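Local coordinates for MOBA relate protein (PDB 2WAW) that is of unknown function but probably binds a nucleotide and transfers a nucleotidyl group, like MobA-type NTP transferases, at residues A[9-14]-A[83-88]; A[48-53]-A[70-75]; A[126-131]-A[167-172]; A[26-31]-A[190-195]. One frame throughout, in Å; residues are numbered along the deposited sequence. Where two conformers were deposited one is given.

Contact 1: A[9-14]-A[83-88]; sequences VVLAAG and SSLKSA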
loop_
_atom_site.group_PDB
_atom_site.type_symbol
_atom_site.label_atom_id
_atom_site.label_comp_id
_atom_site.label_asym_id
_atom_site.label_seq_id
_atom_site.Cartn_x
_atom_site.Cartn_y
_atom_site.Cartn_z
ATOM N N VAL A 9 5.340 1.241 -2.870
ATOM C CA VAL A 9 5.599 1.006 -1.457
ATOM C C VAL A 9 4.347 0.329 -0.891
ATOM O O VAL A 9 3.271 0.925 -0.857
ATOM C CB VAL A 9 5.857 2.333 -0.677
ATOM C CG1 VAL A 9 6.086 2.056 0.846
ATOM C CG2 VAL A 9 7.050 3.129 -1.275
ATOM N N VAL A 10 4.500 -0.918 -0.473
ATOM C CA VAL A 10 3.424 -1.663 0.154
ATOM C C VAL A 10 3.655 -1.622 1.659
ATOM O O VAL A 10 4.648 -2.185 2.165
ATOM C CB VAL A 10 3.403 -3.113 -0.340
ATOM C CG1 VAL A 10 2.338 -3.927 0.405
ATOM C CG2 VAL A 10 3.121 -3.182 -1.826
ATOM N N LEU A 11 2.754 -0.942 2.361
ATOM C CA LEU A 11 2.855 -0.806 3.829
ATOM C C LEU A 11 2.206 -2.019 4.472
ATOM O O LEU A 11 0.985 -2.219 4.362
ATOM C CB LEU A 11 2.199 0.502 4.301
ATOM C CG LEU A 11 2.798 1.755 3.652
ATOM C CD1 LEU A 11 1.901 2.960 3.975
ATOM C CD2 LEU A 11 4.207 2.032 4.179
ATOM N N ALA A 12 3.038 -2.857 5.088
ATOM C CA ALA A 12 2.575 -4.147 5.622
ATOM C C ALA A 12 3.087 -4.425 7.029
ATOM O O ALA A 12 3.260 -5.582 7.418
ATOM C CB ALA A 12 2.940 -5.288 4.662
ATOM N N ALA A 13 3.305 -3.345 7.771
ATOM C CA ALA A 13 3.809 -3.406 9.147
ATOM C C ALA A 13 2.669 -3.139 10.138
ATOM O O ALA A 13 1.977 -2.113 10.062
ATOM C CB ALA A 13 4.943 -2.389 9.332
ATOM N N GLY A 14 2.466 -4.072 11.059
ATOM C CA GLY A 14 1.473 -3.900 12.120
ATOM C C GLY A 14 0.015 -3.933 11.706
ATOM O O GLY A 14 -0.352 -4.644 10.760
ATOM N N SER A 83 4.948 3.181 12.051
ATOM C CA SER A 83 5.776 4.259 11.472
ATOM C C SER A 83 6.702 3.813 10.331
ATOM O O SER A 83 7.754 4.437 10.083
ATOM C CB SER A 83 6.625 4.938 12.556
ATOM O OG SER A 83 5.801 5.621 13.482
ATOM N N SER A 84 6.313 2.771 9.614
ATOM C CA SER A 84 7.200 2.170 8.615
ATOM C C SER A 84 7.486 3.079 7.402
ATOM O O SER A 84 8.557 2.999 6.805
ATOM C CB SER A 84 6.651 0.805 8.183
ATOM O OG SER A 84 5.547 0.940 7.308
ATOM N N LEU A 85 6.547 3.952 7.055
ATOM C CA LEU A 85 6.729 4.829 5.891
ATOM C C LEU A 85 7.988 5.712 6.000
ATOM O O LEU A 85 8.720 5.885 5.011
ATOM C CB LEU A 85 5.477 5.664 5.662
ATOM C CG LEU A 85 5.457 6.562 4.423
ATOM C CD1 LEU A 85 5.819 5.780 3.145
ATOM C CD2 LEU A 85 4.083 7.180 4.333
ATOM N N LYS A 86 8.254 6.252 7.196
ATOM C CA LYS A 86 9.496 7.001 7.454
ATOM C C LYS A 86 10.743 6.235 7.017
ATOM O O LYS A 86 11.607 6.773 6.319
ATOM C CB LYS A 86 9.634 7.338 8.945
ATOM C CG LYS A 86 8.641 8.343 9.486
ATOM C CD LYS A 86 8.702 8.349 11.013
ATOM C CE LYS A 86 7.846 9.452 11.624
ATOM N NZ LYS A 86 8.543 10.766 11.640
ATOM N N SER A 87 10.836 4.977 7.439
ATOM C CA SER A 87 11.963 4.135 7.058
ATOM C C SER A 87 11.959 3.820 5.559
ATOM O O SER A 87 12.990 3.886 4.914
ATOM C CB SER A 87 11.968 2.850 7.892
ATOM O OG SER A 87 12.070 3.153 9.284
ATOM N N ALA A 88 10.787 3.507 5.007
ATOM C CA ALA A 88 10.691 3.144 3.595
ATOM C C ALA A 88 11.234 4.234 2.687
ATOM O O ALA A 88 11.896 3.934 1.688
ATOM C CB ALA A 88 9.250 2.809 3.215
#
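Val9, Leu11 and Ala13 meet Ser84, Leu85 and Ala88 with no ring, amide or carboxylate among the touching groups, so there are no faces or edges to match; methyl groups and one hydroxyl make the contact. Strand 9-12 and helix 84-88 run roughly antiparallel, at 147°, their axes 9.6 Å apart. At one end Val9 CG1 touches Ala88 CB at 4.0 Å and stands 4.4 Å from Leu85 CD1; this methyl lies anti to the backbone N (chi1 178°), leaving CG2 beside that N. In the middle Leu11 reaches the helix with CD2, which lies 3.6 Å from Ser84 OG and 4.1 Å from Leu85 CB, the two leucines crossing obliquely. At the far end Ala13 CB meets Ser84 CB at 3.8 Å. The backbones are closer here, 6.5 Å between the CA atoms of Ala13 and Ser84, and these two small side chains fit the gap. The sequence from Leu11 to Gly14 is consistent with the start of the signature loop that, in MobA-like enzymes, binds the nucleotide. Across the two segments the grip is apolar and without directional bonds. The buried Ser84 OG is hydrogen-bonded to Asp155 OD2 and Thr52 OG1: Thr52 links it to strand 48-53, and Asp155, whose OD1 accepts Leu85 N, holds the helix start with both carboxylate oxygens.

Contact 2: A[48-53]-A[70-75]; sequences QLIVTL and DIVLVD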
loop_
_atom_site.group_PDB
_atom_site.type_symbol
_atom_site.label_atom_id
_atom_site.label_comp_id
_atom_site.label_asym_id
_atom_site.label_seq_id
_atom_site.Cartn_x
_atom_site.Cartn_y
_atom_site.Cartn_z
ATOM N N GLN A 48 10.841 -0.158 -8.805
ATOM C CA GLN A 48 11.300 -0.654 -7.524
ATOM C C GLN A 48 10.052 -0.939 -6.707
ATOM O O GLN A 48 9.080 -0.187 -6.805
ATOM C CB GLN A 48 12.144 0.421 -6.822
ATOM C CG GLN A 48 12.501 0.111 -5.364
ATOM C CD GLN A 48 13.223 1.242 -4.679
ATOM O OE1 GLN A 48 12.980 2.430 -4.963
ATOM N NE2 GLN A 48 14.088 0.890 -3.739
ATOM N N LEU A 49 10.095 -1.983 -5.902
ATOM C CA LEU A 49 9.029 -2.282 -4.986
ATOM C C LEU A 49 9.553 -2.540 -3.582
ATOM O O LEU A 49 10.274 -3.423 -3.378
ATOM C CB LEU A 49 8.215 -3.472 -5.479
ATOM C CG LEU A 49 7.004 -3.953 -4.694
ATOM C CD1 LEU A 49 6.008 -2.842 -4.513
ATOM C CD2 LEU A 49 6.366 -5.091 -5.440
ATOM N N ILE A 50 9.093 -1.726 -2.650
ATOM C CA ILE A 50 9.450 -1.795 -1.244
ATOM C C ILE A 50 8.275 -2.334 -0.424
ATOM O O ILE A 50 7.179 -1.970 -0.642
ATOM C CB ILE A 50 9.757 -0.400 -0.683
ATOM C CG1 ILE A 50 10.999 0.200 -1.345
ATOM C CG2 ILE A 50 9.879 -0.424 0.822
ATOM C CD1 ILE A 50 11.192 1.601 -1.036
ATOM N N VAL A 51 8.565 -3.247 0.462
ATOM C CA VAL A 51 7.544 -3.752 1.383
ATOM C C VAL A 51 8.030 -3.541 2.803
ATOM O O VAL A 51 9.175 -3.891 3.139
ATOM C CB VAL A 51 7.284 -5.258 1.172
ATOM C CG1 VAL A 51 6.054 -5.738 2.001
ATOM C CG2 VAL A 51 7.133 -5.574 -0.311
ATOM N N THR A 52 7.169 -2.949 3.640
ATOM C CA THR A 52 7.531 -2.773 5.052
ATOM C C THR A 52 6.883 -3.860 5.886
ATOM O O THR A 52 5.749 -4.287 5.620
ATOM C CB THR A 52 7.124 -1.386 5.620
ATOM O OG1 THR A 52 5.694 -1.303 5.650
ATOM C CG2 THR A 52 7.664 -0.233 4.743
ATOM N N LEU A 53 7.620 -4.302 6.896
ATOM C CA LEU A 53 7.138 -5.334 7.797
ATOM C C LEU A 53 7.488 -4.935 9.209
ATOM O O LEU A 53 8.493 -4.252 9.440
ATOM C CB LEU A 53 7.787 -6.678 7.456
ATOM C CG LEU A 53 7.519 -7.261 6.070
ATOM C CD1 LEU A 53 8.341 -8.517 5.867
ATOM C CD2 LEU A 53 6.078 -7.571 5.962
ATOM N N ASP A 70 12.549 -4.840 -2.076
ATOM C CA ASP A 70 13.298 -4.200 -0.994
ATOM C C ASP A 70 12.474 -4.299 0.279
ATOM O O ASP A 70 11.388 -3.716 0.372
ATOM C CB ASP A 70 13.606 -2.741 -1.323
ATOM C CG ASP A 70 14.603 -2.611 -2.446
ATOM O OD1 ASP A 70 15.628 -3.340 -2.419
ATOM O OD2 ASP A 70 14.369 -1.800 -3.358
ATOM N N ILE A 71 12.995 -5.045 1.240
ATOM C CA ILE A 71 12.296 -5.334 2.499
ATOM C C ILE A 71 12.769 -4.393 3.594
ATOM O O ILE A 71 13.965 -4.361 3.917
ATOM C CB ILE A 71 12.514 -6.813 2.916
ATOM C CG1 ILE A 71 12.010 -7.770 1.820
ATOM C CG2 ILE A 71 11.900 -7.115 4.282
ATOM C CD1 ILE A 71 10.557 -7.528 1.348
ATOM N N VAL A 72 11.832 -3.647 4.177
ATOM C CA VAL A 72 12.178 -2.623 5.168
ATOM C C VAL A 72 11.554 -3.077 6.500
ATOM O O VAL A 72 10.344 -3.197 6.607
ATOM C CB VAL A 72 11.682 -1.241 4.718
ATOM C CG1 VAL A 72 11.870 -0.211 5.822
ATOM C CG2 VAL A 72 12.429 -0.801 3.426
ATOM N N LEU A 73 12.391 -3.383 7.491
ATOM C CA LEU A 73 11.887 -3.969 8.746
ATOM C C LEU A 73 11.868 -2.902 9.823
ATOM O O LEU A 73 12.854 -2.189 10.005
ATOM C CB LEU A 73 12.775 -5.140 9.205
ATOM C CG LEU A 73 13.092 -6.272 8.225
ATOM C CD1 LEU A 73 13.957 -7.339 8.885
ATOM C CD2 LEU A 73 11.824 -6.886 7.689
ATOM N N VAL A 74 10.750 -2.785 10.530
ATOM C CA VAL A 74 10.608 -1.780 11.588
ATOM C C VAL A 74 10.095 -2.419 12.885
ATOM O O VAL A 74 9.620 -3.563 12.892
ATOM C CB VAL A 74 9.699 -0.595 11.168
ATOM C CG1 VAL A 74 10.236 0.093 9.904
ATOM C CG2 VAL A 74 8.255 -1.060 10.935
ATOM N N ASP A 75 10.238 -1.685 13.982
ATOM C CA ASP A 75 9.667 -2.092 15.262
ATOM C C ASP A 75 8.159 -1.856 15.259
ATOM O O ASP A 75 7.655 -0.997 14.523
ATOM C CB ASP A 75 10.282 -1.267 16.392
ATOM C CG ASP A 75 11.757 -1.542 16.577
ATOM O OD1 ASP A 75 12.490 -0.596 16.926
ATOM O OD2 ASP A 75 12.177 -2.701 16.372
#
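Asp70 opens the pairing against Gln48, Leu49 and Ile50. Its OD2 takes a nearly straight bond (173°) from Gln48 NE2 at 2.7 Å; the oxygen lies in the amide plane, whereas the donor stands above the carboxylate, the two planes being 89° apart. Gln48 CG is anti to the backbone N (chi1 171°), and the extended chain beyond it carries the amide to Asp70. Gln48 NE2 also bonds Trp91 O, and OE1 bonds Thr7 OG1 and Asp93 N, so four bonds fix which way the amide is turned. Asp70 N gives to Leu49 O, Asp70 O receives Val51 N at 2.9 Å, and Asp70 CB sits 3.9 Å from Ile50 CG1. Ile71 points to the other face, where its CD1 touches Val51 CB at 4.0 Å and its CG2 meets Leu53 CD1 at 4.1 Å. Val72 returns to the first face: its CG2 rests 3.7 Å from Ile50 CG2 and its side chain lies alongside that of Thr52, while its N and O bond Val51 O and Leu53 N. Leu73 lies on the Ile71 face, with CD2 4.0 Å from Leu53 CB. Val74 N closes the ladder on Leu53 O at 2.9 Å. Two parallel neighbours joined through helix 57-63 form a beta-alpha-beta crossover, here at the edge of the Rossmann-like sheet of a GT-A fold.

Contact 3: A[126-131]-A[167-172]; sequences IAVCEY and HGVRRI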
loop_
_atom_site.group_PDB
_atom_site.type_symbol
_atom_site.label_atom_id
_atom_site.label_comp_id
_atom_site.label_asym_id
_atom_site.label_seq_id
_atom_site.Cartn_x
_atom_site.Cartn_y
_atom_site.Cartn_z
ATOM N N ILE A 126 0.104 15.377 -5.145
ATOM C CA ILE A 126 -0.494 14.141 -4.631
ATOM C C ILE A 126 -1.602 13.725 -5.589
ATOM O O ILE A 126 -2.261 14.577 -6.180
ATOM C CB ILE A 126 -1.112 14.354 -3.222
ATOM C CG1 ILE A 126 -0.017 14.723 -2.209
ATOM C CG2 ILE A 126 -1.909 13.130 -2.773
ATOM C CD1 ILE A 126 -0.536 15.214 -0.860
ATOM N N ALA A 127 -1.782 12.426 -5.779
ATOM C CA ALA A 127 -3.003 11.970 -6.469
ATOM C C ALA A 127 -3.615 10.805 -5.725
ATOM O O ALA A 127 -2.917 10.074 -5.010
ATOM C CB ALA A 127 -2.692 11.598 -7.888
ATOM N N VAL A 128 -4.924 10.637 -5.884
ATOM C CA VAL A 128 -5.648 9.569 -5.187
ATOM C C VAL A 128 -6.632 8.905 -6.133
ATOM O O VAL A 128 -7.043 9.513 -7.122
ATOM C CB VAL A 128 -6.392 10.098 -3.930
ATOM C CG1 VAL A 128 -5.413 10.763 -2.962
ATOM C CG2 VAL A 128 -7.538 11.052 -4.319
ATOM N N CYS A 129 -6.988 7.657 -5.852
ATOM C CA CYS A 129 -8.048 7.015 -6.622
ATOM C C CYS A 129 -9.411 7.399 -6.076
ATOM O O CYS A 129 -9.647 7.373 -4.862
ATOM C CB CYS A 129 -7.874 5.506 -6.613
ATOM S SG CYS A 129 -6.419 4.980 -7.592
ATOM N N GLU A 130 -10.303 7.764 -6.980
ATOM C CA GLU A 130 -11.665 8.080 -6.625
ATOM C C GLU A 130 -12.562 6.982 -7.153
ATOM O O GLU A 130 -12.806 6.881 -8.357
ATOM C CB GLU A 130 -12.080 9.442 -7.182
ATOM C CG GLU A 130 -13.486 9.826 -6.771
ATOM C CD GLU A 130 -13.829 11.247 -7.146
ATOM O OE1 GLU A 130 -13.579 11.642 -8.304
ATOM O OE2 GLU A 130 -14.360 11.961 -6.281
ATOM N N TYR A 131 -13.025 6.146 -6.233
ATOM C CA TYR A 131 -13.897 5.030 -6.555
ATOM C C TYR A 131 -15.353 5.486 -6.514
ATOM O O TYR A 131 -15.657 6.634 -6.158
ATOM C CB TYR A 131 -13.650 3.929 -5.534
ATOM C CG TYR A 131 -12.235 3.381 -5.568
ATOM C CD1 TYR A 131 -11.908 2.337 -6.434
ATOM C CD2 TYR A 131 -11.251 3.889 -4.741
ATOM C CE1 TYR A 131 -10.636 1.807 -6.480
ATOM C CE2 TYR A 131 -9.956 3.371 -4.774
ATOM C CZ TYR A 131 -9.658 2.325 -5.650
ATOM O OH TYR A 131 -8.410 1.766 -5.725
ATOM N N HIS A 167 -1.554 21.140 -0.504
ATOM C CA HIS A 167 -1.000 20.575 -1.733
ATOM C C HIS A 167 -2.100 20.227 -2.713
ATOM O O HIS A 167 -3.216 19.892 -2.300
ATOM C CB HIS A 167 -0.197 19.310 -1.425
ATOM C CG HIS A 167 0.905 19.518 -0.428
ATOM N ND1 HIS A 167 0.863 18.993 0.845
ATOM C CD2 HIS A 167 2.081 20.185 -0.521
ATOM C CE1 HIS A 167 1.966 19.326 1.495
ATOM N NE2 HIS A 167 2.722 20.048 0.689
ATOM N N GLY A 168 -1.785 20.306 -4.004
ATOM C CA GLY A 168 -2.711 19.865 -5.044
ATOM C C GLY A 168 -2.943 18.376 -4.895
ATOM O O GLY A 168 -2.000 17.606 -4.669
ATOM N N VAL A 169 -4.207 17.983 -4.987
ATOM C CA VAL A 169 -4.596 16.587 -4.877
ATOM C C VAL A 169 -5.454 16.227 -6.067
ATOM O O VAL A 169 -6.611 16.684 -6.190
ATOM C CB VAL A 169 -5.355 16.306 -3.559
ATOM C CG1 VAL A 169 -5.858 14.852 -3.514
ATOM C CG2 VAL A 169 -4.474 16.611 -2.352
ATOM N N ARG A 170 -4.906 15.396 -6.945
ATOM C CA ARG A 170 -5.642 15.027 -8.145
ATOM C C ARG A 170 -6.446 13.752 -7.922
ATOM O O ARG A 170 -5.885 12.741 -7.509
ATOM C CB ARG A 170 -4.680 14.850 -9.296
ATOM C CG ARG A 170 -5.337 14.895 -10.619
ATOM C CD ARG A 170 -4.311 15.006 -11.726
ATOM N NE ARG A 170 -4.980 15.330 -12.972
ATOM C CZ ARG A 170 -4.374 15.455 -14.150
ATOM N NH1 ARG A 170 -3.074 15.226 -14.275
ATOM N NH2 ARG A 170 -5.092 15.776 -15.212
ATOM N N ARG A 171 -7.746 13.794 -8.226
ATOM C CA ARG A 171 -8.612 12.611 -8.071
ATOM C C ARG A 171 -8.707 11.851 -9.392
ATOM O O ARG A 171 -9.172 12.396 -10.388
ATOM C CB ARG A 171 -10.007 13.028 -7.574
ATOM C CG ARG A 171 -10.062 13.507 -6.132
ATOM C CD ARG A 171 -11.417 14.140 -5.801
ATOM N NE ARG A 171 -11.512 14.452 -4.379
ATOM C CZ ARG A 171 -12.479 14.033 -3.572
ATOM N NH1 ARG A 171 -13.482 13.290 -4.037
ATOM N NH2 ARG A 171 -12.454 14.379 -2.294
ATOM N N ILE A 172 -8.261 10.596 -9.393
ATOM C CA ILE A 172 -8.260 9.770 -10.595
ATOM C C ILE A 172 -9.398 8.762 -10.469
ATOM O O ILE A 172 -9.375 7.905 -9.581
ATOM C CB ILE A 172 -6.919 9.012 -10.773
ATOM C CG1 ILE A 172 -5.698 9.961 -10.679
ATOM C CG2 ILE A 172 -6.932 8.229 -12.083
ATOM C CD1 ILE A 172 -5.737 11.136 -11.629
#
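Glu130 and Arg171 form a salt bridge at the C-terminal end of this strand pair. Arg171 NH1 gives a bent bond (144°) to Glu130 OE2 at 2.8 Å; the oxygen lies at the edge of the guanidinium, in its plane, but the donor arrives from above the carboxylate, and the two planes are 73° apart. Glu130 CG is anti to the backbone N (chi1 -177°), and the extended chain beyond it crosses that of Arg171, whose CD lies 3.7 Å from OE2. Further back, Arg171 runs side by side with Val128, CG to CG2 at 4.0 Å. On the same face Val128 CG1 meets Val169 CG1 at 4.2 Å, Ile126 CB touches Val169 CG2 at 4.1 Å, and Ile126 CD1 reaches His167 CB obliquely to the ring. On the opposite face Ala127 CB packs against Arg170 CB at 4.1 Å, and the extended Arg170 chain carries its guanidinium to Gly120 O, bonded through NH1. Ile172, on the Ala127 face, sets CB and CG1 against Val128 O, CB at 3.7 Å. What holds these side chains in register is a parallel ladder: Ile126 N to Gly168 O, Arg170 N to Ile126 O, Val128 N to Arg170 O, Ile172 N to Val128 O, and Glu130 N to Ile172 O at 2.8 Å. Strand 169-173 is an outermost strand of the main sheet; on its inner side 126-131 also pairs with antiparallel strand 134-142, and helix 158-163 packs on the face carrying Ile126 and Val128.

Contact 4: A[26-31]-A[190-195]; sequences LPLGDT and RLLASV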
loop_
_atom_site.group_PDB
_atom_site.type_symbol
_atom_site.label_atom_id
_atom_site.label_comp_id
_atom_site.label_asym_id
_atom_site.label_seq_id
_atom_site.Cartn_x
_atom_site.Cartn_y
_atom_site.Cartn_z
ATOM N N LEU A 26 -2.705 -14.492 6.706
ATOM C CA LEU A 26 -4.032 -15.113 6.543
ATOM C C LEU A 26 -4.207 -15.758 5.162
ATOM O O LEU A 26 -3.897 -15.147 4.130
ATOM C CB LEU A 26 -5.108 -14.071 6.755
ATOM C CG LEU A 26 -5.182 -13.470 8.155
ATOM C CD1 LEU A 26 -6.035 -12.192 8.117
ATOM C CD2 LEU A 26 -5.717 -14.478 9.183
ATOM N N PRO A 27 -4.703 -17.005 5.129
ATOM C CA PRO A 27 -4.921 -17.676 3.863
ATOM C C PRO A 27 -5.898 -16.901 2.989
ATOM O O PRO A 27 -6.929 -16.433 3.475
ATOM C CB PRO A 27 -5.550 -19.011 4.289
ATOM C CG PRO A 27 -5.030 -19.242 5.656
ATOM C CD PRO A 27 -5.022 -17.867 6.276
ATOM N N LEU A 28 -5.565 -16.764 1.705
ATOM C CA LEU A 28 -6.455 -16.156 0.745
ATOM C C LEU A 28 -6.292 -16.984 -0.524
ATOM O O LEU A 28 -5.419 -16.719 -1.360
ATOM C CB LEU A 28 -6.117 -14.671 0.544
ATOM C CG LEU A 28 -7.224 -13.757 0.012
ATOM C CD1 LEU A 28 -8.329 -13.551 1.052
ATOM C CD2 LEU A 28 -6.625 -12.438 -0.407
ATOM N N GLY A 29 -7.096 -18.038 -0.611
ATOM C CA GLY A 29 -7.017 -18.988 -1.718
ATOM C C GLY A 29 -5.718 -19.761 -1.676
ATOM O O GLY A 29 -5.358 -20.331 -0.639
ATOM N N ASP A 30 -4.998 -19.751 -2.797
ATOM C CA ASP A 30 -3.740 -20.493 -2.930
ATOM C C ASP A 30 -2.554 -19.720 -2.370
ATOM O O ASP A 30 -1.409 -20.186 -2.433
ATOM C CB ASP A 30 -3.477 -20.857 -4.403
ATOM C CG ASP A 30 -3.385 -19.628 -5.315
ATOM O OD1 ASP A 30 -3.826 -18.526 -4.913
ATOM O OD2 ASP A 30 -2.880 -19.773 -6.452
ATOM N N THR A 31 -2.822 -18.534 -1.831
ATOM C CA THR A 31 -1.743 -17.691 -1.334
ATOM C C THR A 31 -2.111 -17.102 0.043
ATOM O O THR A 31 -3.044 -17.587 0.681
ATOM C CB THR A 31 -1.330 -16.611 -2.385
ATOM O OG1 THR A 31 -0.141 -15.947 -1.940
ATOM C CG2 THR A 31 -2.451 -15.603 -2.644
ATOM N N ARG A 190 -15.040 -11.257 5.082
ATOM C CA ARG A 190 -15.709 -10.560 3.970
ATOM C C ARG A 190 -14.822 -10.562 2.723
ATOM O O ARG A 190 -15.299 -10.773 1.595
ATOM C CB ARG A 190 -16.041 -9.108 4.334
ATOM C CG ARG A 190 -17.136 -8.911 5.371
ATOM C CD ARG A 190 -17.445 -7.411 5.507
ATOM N NE ARG A 190 -17.480 -6.986 6.905
ATOM C CZ ARG A 190 -16.653 -6.093 7.450
ATOM N NH1 ARG A 190 -15.727 -5.500 6.716
ATOM N NH2 ARG A 190 -16.755 -5.782 8.737
ATOM N N LEU A 191 -13.535 -10.318 2.919
ATOM C CA LEU A 191 -12.609 -10.342 1.811
ATOM C C LEU A 191 -12.457 -11.741 1.251
ATOM O O LEU A 191 -12.435 -11.928 0.096
ATOM C CB LEU A 191 -11.246 -9.747 2.190
ATOM C CG LEU A 191 -10.152 -9.792 1.150
ATOM C CD1 LEU A 191 -10.535 -8.921 0.008
ATOM C CD2 LEU A 191 -8.841 -9.353 1.794
ATOM N N LEU A 192 -12.361 -12.714 2.118
ATOM C CA LEU A 192 -12.218 -14.072 1.662
ATOM C C LEU A 192 -13.455 -14.520 0.856
ATOM O O LEU A 192 -13.326 -15.156 -0.126
ATOM C CB LEU A 192 -11.948 -15.028 2.824
ATOM C CG LEU A 192 -11.896 -16.518 2.495
ATOM C CD1 LEU A 192 -10.732 -16.833 1.604
ATOM C CD2 LEU A 192 -11.840 -17.308 3.745
ATOM N N ALA A 193 -14.623 -14.157 1.327
ATOM C CA ALA A 193 -15.860 -14.460 0.604
ATOM C C ALA A 193 -15.868 -13.832 -0.794
ATOM O O ALA A 193 -16.429 -14.417 -1.727
ATOM C CB ALA A 193 -17.073 -13.983 1.401
ATOM N N SER A 194 -15.276 -12.646 -0.948
ATOM C CA SER A 194 -15.232 -12.001 -2.267
ATOM C C SER A 194 -14.274 -12.741 -3.198
ATOM O O SER A 194 -14.559 -12.907 -4.387
ATOM C CB SER A 194 -14.879 -10.515 -2.167
ATOM O OG SER A 194 -13.531 -10.318 -1.778
ATOM N N VAL A 195 -13.149 -13.195 -2.648
ATOM C CA VAL A 195 -12.173 -13.985 -3.394
ATOM C C VAL A 195 -12.780 -15.333 -3.800
ATOM O O VAL A 195 -12.648 -15.759 -4.954
ATOM C CB VAL A 195 -10.849 -14.166 -2.599
ATOM C CG1 VAL A 195 -9.895 -15.113 -3.320
ATOM C CG2 VAL A 195 -10.168 -12.816 -2.396
#
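Pro27 meets the helix through its carbonyl, whose O lies 4.3 Å from Leu192 CD1; the same oxygen accepts a hydrogen bond from Tyr188 OH, one turn earlier in helix 185-197. Leu28 carries most of the contact. Its CG is roughly anti to the backbone N (chi1 -157°), and a chi2 of 70° directs the CD1 methyl in among three helix residues: it lies 4.2 Å from Leu191 CG, 4.0 Å from Leu192 CA and 4.0 Å from Val195 CG2. Val195 lies across Leu28 at about a right angle, its CG2 3.9 Å from Leu28 CG and 4.1 Å from Leu28 CD2, so this one methyl touches the branch point and both branches of the leucine. Gly29 follows with positive phi (67°) and adds a light backbone contact to Leu192. Asp30, at the turn, hydrogen-bonds through OD1 to a triethylene glycol probably left from crystallisation. Thr31 closes the turn: Leu28 N gives to Thr31 O at 2.8 Å, and Thr31 N gives back to Leu28 O at 3.2 Å. Leu33 and Ala36 of helix 33-42 and Pro107 also touch Leu28, and Leu191 reaches Leu33 too, completing an apolar cluster. The arrangement is a tight two-residue beta hairpin with a type II' turn, docked by its Leu28 side chain on the C-terminal helix of the fold.

Overall arrangement
Contacts 1, 2 and 3 all reach one seven-stranded mixed sheet, in which strands 6-12, 48-53 and 70-73 are neighbours and 126-131 with 169-173 form the far edge. Contacts 1 and 2 are practically continuous, their centres 6 Å apart, and bond directly through Val10 N to Ile50 O. Contact 3 lies on the opposite side of the chain's centre from contact 2, their centres about 25 Å apart. Contact 4, centres 23 to 29 Å from the others, brings the hairpin after strand 6-12 to the last helix, 185-197. Along the chain 26-31 and contact 2 fall between the segments of contact 1; contact 3 comes next, then 190-195, so contacts 1 and 4 alternate.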